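PDB 1UUF: zinc-type alcohol dehydrogenase-like protein YAHK from Escherichia coli, which catalyses the NADPH-dependent reduction of a wide range of aldehydes to the corresponding primary alcohols and binds two zinc ions per subunit. Local coordinates for residues A[36-41]-A[77-82]; A[185-190]-A[196-201]; A[209-214]-A[219-224]. All blocks are in the same frame, centred on the assembly; numbering follows the deposited sequence.

Interaction 1: A[36-41]-A[77-82]; sequences EPMDIT and PCVPGH. With ZN (zinc ion), chain C.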
# COMPACT_ATOMS: atom_id res chain seq x y z
N GLU A 36 -30.84 7.82 -24.99
CA GLU A 36 -31.63 8.31 -26.11
C GLU A 36 -31.33 9.77 -26.39
O GLU A 36 -30.73 10.46 -25.57
CB GLU A 36 -33.12 8.15 -25.80
CG GLU A 36 -33.55 8.83 -24.51
CD GLU A 36 -35.03 8.67 -24.22
OE1 GLU A 36 -35.85 9.26 -24.95
OE2 GLU A 36 -35.37 7.95 -23.26
N PRO A 37 -31.72 10.25 -27.58
CA PRO A 37 -31.48 11.65 -27.95
C PRO A 37 -32.19 12.63 -27.03
O PRO A 37 -33.33 12.39 -26.60
CB PRO A 37 -32.02 11.72 -29.38
CG PRO A 37 -31.82 10.33 -29.89
CD PRO A 37 -32.26 9.50 -28.72
N MET A 38 -31.52 13.73 -26.71
CA MET A 38 -32.10 14.76 -25.86
C MET A 38 -31.35 16.07 -26.05
O MET A 38 -30.16 16.08 -26.35
CB MET A 38 -32.05 14.35 -24.38
CG MET A 38 -30.67 14.01 -23.84
SD MET A 38 -30.68 13.77 -22.05
CE MET A 38 -31.50 12.19 -21.89
N ASP A 39 -32.08 17.17 -25.91
CA ASP A 39 -31.48 18.49 -26.05
C ASP A 39 -31.08 18.99 -24.68
O ASP A 39 -31.79 18.78 -23.70
CB ASP A 39 -32.48 19.47 -26.67
CG ASP A 39 -32.77 19.18 -28.13
OD1 ASP A 39 -33.58 19.91 -28.73
OD2 ASP A 39 -32.17 18.22 -28.66
N ILE A 40 -29.92 19.64 -24.61
CA ILE A 40 -29.44 20.18 -23.35
C ILE A 40 -28.97 21.60 -23.58
O ILE A 40 -28.92 22.07 -24.72
CB ILE A 40 -28.25 19.35 -22.79
CG1 ILE A 40 -27.08 19.38 -23.77
CG2 ILE A 40 -28.70 17.93 -22.52
CD1 ILE A 40 -25.81 18.76 -23.22
N THR A 41 -28.62 22.30 -22.51
CA THR A 41 -28.14 23.66 -22.64
C THR A 41 -26.75 23.76 -22.04
O THR A 41 -26.34 22.92 -21.24
CB THR A 41 -29.07 24.67 -21.92
OG1 THR A 41 -29.03 24.43 -20.51
CG2 THR A 41 -30.50 24.52 -22.41
N PRO A 77 -31.68 14.26 -15.91
CA PRO A 77 -31.11 13.38 -16.94
C PRO A 77 -29.60 13.22 -16.78
O PRO A 77 -28.92 14.11 -16.27
CB PRO A 77 -31.48 14.09 -18.23
CG PRO A 77 -31.46 15.53 -17.84
CD PRO A 77 -32.17 15.51 -16.50
N CYS A 78 -29.08 12.07 -17.20
CA CYS A 78 -27.66 11.80 -17.11
C CYS A 78 -27.03 11.73 -18.50
O CYS A 78 -27.42 10.90 -19.32
CB CYS A 78 -27.40 10.49 -16.38
SG CYS A 78 -25.64 10.04 -16.31
N VAL A 79 -26.07 12.61 -18.75
CA VAL A 79 -25.37 12.64 -20.03
C VAL A 79 -23.91 12.34 -19.71
O VAL A 79 -23.17 13.22 -19.26
CB VAL A 79 -25.47 14.02 -20.71
CG1 VAL A 79 -24.61 14.05 -21.97
CG2 VAL A 79 -26.92 14.31 -21.06
N PRO A 80 -23.49 11.08 -19.90
CA PRO A 80 -22.12 10.65 -19.63
C PRO A 80 -21.10 11.17 -20.64
O PRO A 80 -21.41 12.03 -21.46
CB PRO A 80 -22.21 9.12 -19.67
CG PRO A 80 -23.69 8.83 -19.48
CD PRO A 80 -24.33 9.92 -20.27
N GLY A 81 -19.90 10.61 -20.57
CA GLY A 81 -18.84 10.99 -21.48
C GLY A 81 -17.82 11.92 -20.88
O GLY A 81 -18.13 13.06 -20.54
N HIS A 82 -16.58 11.45 -20.73
CA HIS A 82 -15.53 12.31 -20.21
C HIS A 82 -14.14 12.02 -20.76
O HIS A 82 -13.14 12.12 -20.05
CB HIS A 82 -15.54 12.34 -18.67
CG HIS A 82 -15.40 11.00 -18.01
ND1 HIS A 82 -15.82 10.77 -16.72
CD2 HIS A 82 -14.84 9.84 -18.44
CE1 HIS A 82 -15.53 9.53 -16.38
NE2 HIS A 82 -14.94 8.94 -17.41
ZN ZN C . -13.52 7.31 -17.19
O HOH W 1 -13.55 6.88 -14.94
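Met-38 turns its CG in between its own backbone N and carbonyl carbon (chi1 57°) and runs on extended through chi2, which sets its sulfur against Pro-77 and Val-79. The bend at chi3 (73°) then swings the terminal methyl to Pro-77. SD of Met-38 sits 3.9 Å from CB of Pro-77, and CE of Met-38 lies 4.1 Å from the same CB. The same SD also lies 3.9 Å from CG2 of Val-79, so one sulfur touches both residues. Val-79 holds CG2 anti to its carbonyl carbon, and this is the methyl that meets the sulfur. That methyl also comes within 4.3 Å of CG2 of Ile-40. No hydrogen bond crosses; the contact is apolar and mostly buried. At the far end of 77-82, NE2 of His-82 binds the catalytic zinc at 2.2 Å, with Cys-60, Cys-178 and a water completing the site. The contact therefore joins strand 36-39 and the residue after it to the start of a segment that ends at the metal. Strand 36-39 pairs antiparallel with strand 24-27. Segment 77-82 belongs to the loop after helix 61-68 and before strand 84-91; Cys-78 and Pro-80 touch that helix.

Interaction 2: A[185-190]-A[196-201]; sequences SPLRHW and KKVGVV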
# COMPACT_ATOMS: atom_id res chain seq x y z
N SER A 185 -0.73 8.12 -14.84
CA SER A 185 -0.44 8.68 -13.52
C SER A 185 0.25 7.72 -12.55
O SER A 185 1.29 8.07 -11.97
CB SER A 185 -1.73 9.21 -12.89
OG SER A 185 -1.42 9.93 -11.70
N PRO A 186 -0.31 6.52 -12.33
CA PRO A 186 0.34 5.60 -11.40
C PRO A 186 1.68 5.08 -11.94
O PRO A 186 2.59 4.81 -11.17
CB PRO A 186 -0.70 4.49 -11.21
CG PRO A 186 -1.46 4.50 -12.51
CD PRO A 186 -1.61 5.98 -12.79
N LEU A 187 1.79 4.93 -13.26
CA LEU A 187 3.05 4.46 -13.83
C LEU A 187 4.13 5.48 -13.50
O LEU A 187 5.26 5.11 -13.17
CB LEU A 187 2.92 4.29 -15.35
CG LEU A 187 2.11 3.07 -15.79
CD1 LEU A 187 1.88 3.14 -17.30
CD2 LEU A 187 2.86 1.79 -15.40
N ARG A 188 3.79 6.76 -13.59
CA ARG A 188 4.75 7.81 -13.26
C ARG A 188 4.98 7.89 -11.76
O ARG A 188 6.11 8.01 -11.30
CB ARG A 188 4.26 9.18 -13.77
CG ARG A 188 4.35 9.38 -15.27
CD ARG A 188 5.78 9.18 -15.79
NE ARG A 188 5.93 9.66 -17.16
CZ ARG A 188 6.98 9.39 -17.94
NH1 ARG A 188 7.98 8.64 -17.48
NH2 ARG A 188 7.04 9.88 -19.17
N HIS A 189 3.90 7.82 -10.98
CA HIS A 189 4.03 7.92 -9.53
C HIS A 189 4.92 6.83 -8.95
O HIS A 189 5.72 7.09 -8.04
CB HIS A 189 2.66 7.86 -8.85
CG HIS A 189 2.69 8.31 -7.42
ND1 HIS A 189 2.38 7.47 -6.37
CD2 HIS A 189 2.99 9.50 -6.87
CE1 HIS A 189 2.49 8.13 -5.23
NE2 HIS A 189 2.86 9.37 -5.51
N TRP A 190 4.80 5.61 -9.45
CA TRP A 190 5.62 4.52 -8.96
C TRP A 190 6.86 4.31 -9.82
O TRP A 190 7.47 3.24 -9.84
CB TRP A 190 4.78 3.24 -8.80
CG TRP A 190 4.03 3.25 -7.49
CD1 TRP A 190 4.52 2.89 -6.26
CD2 TRP A 190 2.68 3.71 -7.26
NE1 TRP A 190 3.56 3.10 -5.29
CE2 TRP A 190 2.43 3.60 -5.88
CE3 TRP A 190 1.67 4.21 -8.10
CZ2 TRP A 190 1.20 3.97 -5.31
CZ3 TRP A 190 0.46 4.57 -7.53
CH2 TRP A 190 0.23 4.45 -6.15
N LYS A 196 13.12 -1.17 -14.68
CA LYS A 196 12.01 -1.58 -13.83
C LYS A 196 11.19 -2.65 -14.51
O LYS A 196 10.95 -2.58 -15.72
CB LYS A 196 11.09 -0.38 -13.54
CG LYS A 196 11.77 0.81 -12.89
CD LYS A 196 12.39 0.44 -11.55
CE LYS A 196 12.89 1.68 -10.83
NZ LYS A 196 11.76 2.57 -10.45
N LYS A 197 10.75 -3.64 -13.74
CA LYS A 197 9.92 -4.71 -14.28
C LYS A 197 8.50 -4.34 -13.84
O LYS A 197 8.20 -4.33 -12.65
CB LYS A 197 10.33 -6.06 -13.71
CG LYS A 197 9.56 -7.22 -14.34
CD LYS A 197 10.06 -8.57 -13.86
CE LYS A 197 9.27 -9.69 -14.53
NZ LYS A 197 9.68 -11.04 -14.07
N VAL A 198 7.65 -4.04 -14.81
CA VAL A 198 6.29 -3.62 -14.52
C VAL A 198 5.24 -4.56 -15.08
O VAL A 198 5.33 -5.00 -16.23
CB VAL A 198 6.03 -2.21 -15.11
CG1 VAL A 198 4.60 -1.78 -14.83
CG2 VAL A 198 7.02 -1.23 -14.52
N GLY A 199 4.25 -4.87 -14.26
CA GLY A 199 3.19 -5.74 -14.70
C GLY A 199 1.92 -4.96 -14.94
O GLY A 199 1.66 -3.95 -14.27
N VAL A 200 1.14 -5.40 -15.92
CA VAL A 200 -0.13 -4.76 -16.22
C VAL A 200 -1.14 -5.88 -16.25
O VAL A 200 -1.03 -6.80 -17.07
CB VAL A 200 -0.11 -4.03 -17.57
CG1 VAL A 200 -1.51 -3.49 -17.89
CG2 VAL A 200 0.89 -2.87 -17.53
N VAL A 201 -2.12 -5.83 -15.35
CA VAL A 201 -3.14 -6.86 -15.28
C VAL A 201 -4.39 -6.40 -16.00
O VAL A 201 -4.95 -5.35 -15.69
CB VAL A 201 -3.50 -7.19 -13.82
CG1 VAL A 201 -4.43 -8.39 -13.78
CG2 VAL A 201 -2.24 -7.47 -13.01
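Leu-187 meets Val-198 where helix 176-189 packs against strand 197-201, the first strand of the Rossmann-type nucleotide-binding domain. The CB of Leu-187 does not aim straight at the strand. Its CG lies opposite the carbonyl carbon (chi1 -74°), and the branch beyond it swings nearer to the sheet. CD2 makes the contact, 4.0 Å from CG1 of Val-198. CD1, the other branch, stays more than 4.5 Å from the strand segment. The two side chains meet at a slant, methyl against methyl. Val-198 holds CG1 opposite its backbone N (chi1 179°), and its CB already points at the helix. Leu-187 also packs on Phe-260 of the next strand and on Met-217. Trp-190 is the first residue to leave the helical path. Its ring meets that of Phe-260 with the planes nearly parallel, at about 10°. Arg-306 of the second subunit packs on Ser-185, His-189 and Trp-190, which places this helix end at the subunit interface. Lys-196 reaches back over the loop toward the helix end. Its NZ hydrogen-bonds the carbonyl O of Gln-191; O of Trp-190 is 4.4 Å from NZ of Lys-196, too far for a bond.

Interaction 3: A[209-214]-A[219-224]; sequences MGIKLA and AHVVAF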
# COMPACT_ATOMS: atom_id res chain seq x y z
N MET A 209 -3.94 0.60 -22.60
CA MET A 209 -3.22 1.86 -22.46
C MET A 209 -2.06 1.67 -21.49
O MET A 209 -0.99 2.26 -21.66
CB MET A 209 -4.13 2.98 -21.94
CG MET A 209 -5.07 3.57 -22.98
SD MET A 209 -4.25 3.98 -24.55
CE MET A 209 -2.80 4.88 -24.01
N GLY A 210 -2.27 0.85 -20.46
CA GLY A 210 -1.21 0.61 -19.49
C GLY A 210 -0.01 -0.04 -20.15
O GLY A 210 1.14 0.29 -19.86
N ILE A 211 -0.27 -0.98 -21.05
CA ILE A 211 0.81 -1.67 -21.75
C ILE A 211 1.52 -0.70 -22.69
O ILE A 211 2.75 -0.60 -22.68
CB ILE A 211 0.26 -2.87 -22.55
CG1 ILE A 211 -0.34 -3.89 -21.58
CG2 ILE A 211 1.36 -3.51 -23.38
CD1 ILE A 211 -1.06 -5.05 -22.25
N LYS A 212 0.75 0.02 -23.50
CA LYS A 212 1.33 0.99 -24.43
C LYS A 212 2.21 2.00 -23.71
O LYS A 212 3.34 2.28 -24.13
CB LYS A 212 0.22 1.77 -25.15
CG LYS A 212 -0.50 1.03 -26.26
CD LYS A 212 -1.70 1.86 -26.71
CE LYS A 212 -2.39 1.30 -27.94
NZ LYS A 212 -1.72 1.73 -29.20
N LEU A 213 1.70 2.55 -22.62
CA LEU A 213 2.43 3.57 -21.88
C LEU A 213 3.63 3.03 -21.11
O LEU A 213 4.69 3.65 -21.11
CB LEU A 213 1.48 4.31 -20.93
CG LEU A 213 0.36 5.07 -21.65
CD1 LEU A 213 -0.61 5.64 -20.61
CD2 LEU A 213 0.95 6.20 -22.49
N ALA A 214 3.47 1.89 -20.44
CA ALA A 214 4.58 1.32 -19.69
C ALA A 214 5.71 0.99 -20.65
O ALA A 214 6.89 1.16 -20.33
CB ALA A 214 4.13 0.05 -18.96
N ALA A 219 9.96 0.58 -19.53
CA ALA A 219 9.99 -0.51 -18.56
C ALA A 219 9.90 -1.86 -19.27
O ALA A 219 9.54 -1.93 -20.44
CB ALA A 219 8.83 -0.37 -17.58
N HIS A 220 10.27 -2.92 -18.56
CA HIS A 220 10.15 -4.26 -19.10
C HIS A 220 8.73 -4.59 -18.67
O HIS A 220 8.43 -4.67 -17.48
CB HIS A 220 11.14 -5.21 -18.43
CG HIS A 220 11.03 -6.62 -18.92
ND1 HIS A 220 10.07 -7.50 -18.46
CD2 HIS A 220 11.75 -7.30 -19.84
CE1 HIS A 220 10.19 -8.65 -19.08
NE2 HIS A 220 11.21 -8.56 -19.93
N VAL A 221 7.85 -4.76 -19.65
CA VAL A 221 6.43 -4.99 -19.36
C VAL A 221 5.92 -6.41 -19.48
O VAL A 221 6.13 -7.08 -20.49
CB VAL A 221 5.57 -4.10 -20.28
CG1 VAL A 221 4.09 -4.25 -19.94
CG2 VAL A 221 6.01 -2.65 -20.14
N VAL A 222 5.23 -6.87 -18.44
CA VAL A 222 4.64 -8.20 -18.43
C VAL A 222 3.13 -8.00 -18.32
O VAL A 222 2.64 -7.39 -17.36
CB VAL A 222 5.10 -9.04 -17.23
CG1 VAL A 222 4.44 -10.41 -17.28
CG2 VAL A 222 6.62 -9.18 -17.25
N ALA A 223 2.39 -8.49 -19.31
CA ALA A 223 0.94 -8.37 -19.30
C ALA A 223 0.34 -9.65 -18.76
O ALA A 223 0.82 -10.74 -19.06
CB ALA A 223 0.42 -8.10 -20.71
N PHE A 224 -0.72 -9.51 -17.96
CA PHE A 224 -1.40 -10.66 -17.38
C PHE A 224 -2.83 -10.75 -17.91
O PHE A 224 -3.57 -9.77 -17.89
CB PHE A 224 -1.45 -10.55 -15.86
CG PHE A 224 -0.10 -10.61 -15.20
CD1 PHE A 224 0.71 -9.48 -15.13
CD2 PHE A 224 0.36 -11.80 -14.65
CE1 PHE A 224 1.96 -9.54 -14.51
CE2 PHE A 224 1.61 -11.87 -14.03
CZ PHE A 224 2.41 -10.74 -13.96
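Helix 209-214 and strand 220-224 run almost antiparallel, at 166° with their axes 8.8 Å apart. A backbone hydrogen bond from N of Ala-219 to O of Ala-214 (3.2 Å, 152° at the hydrogen) ties them together where the chain turns back. The N-H meets the carbonyl nearly end-on, with a C=O...N angle of 162°. Alternate strand residues then face the helix. CB of Ala-214 presses on CG2 of Val-221 at 3.5 Å, closer than usual for two carbons. The same CG2 lies 3.7 Å from the carbonyl C of Ala-214. Val-221 sets this methyl opposite its own carbonyl carbon, while CG1 faces Ile-211, whose CG2 is 4.5 Å away. One turn back along the helix, Ile-211 reaches farther. Its CG1 lies opposite its carbonyl carbon and its chain is extended at chi2, which puts CD1 3.7 Å from CB of Ala-223. Ala-214 thus meets the strand through CB, and Ile-211 mainly through its end. Ile-211 also packs on Val-200 of the neighbouring strand. On another side of the helix, Met-209 and Leu-213 touch helix 176-189. Helix 205-216 links strand 197-201 to strand 220-225 in the right-handed beta-alpha-beta crossover typical of the Rossmann fold.

From the N terminus, interaction 1 comes first. It closes a loop of 35 residues and ties the N-terminal two-stranded sheet to the loop before strand 84-91. The chain then passes into the coenzyme domain. There interaction 2 closes a short loop between helix 176-189 and strand 197-201; five residues separate its two segments. Interaction 3 closes the return from helix 205-216 to strand 220-225. Four residues separate its segments, two of them the end of that helix. The three follow in series, and none nests or crosses. Interactions 2 and 3 touch: strands 197-201 and 220-225 are neighbours in one parallel sheet. Interaction 1 stands apart, its centre about 35 Å from that of interaction 2.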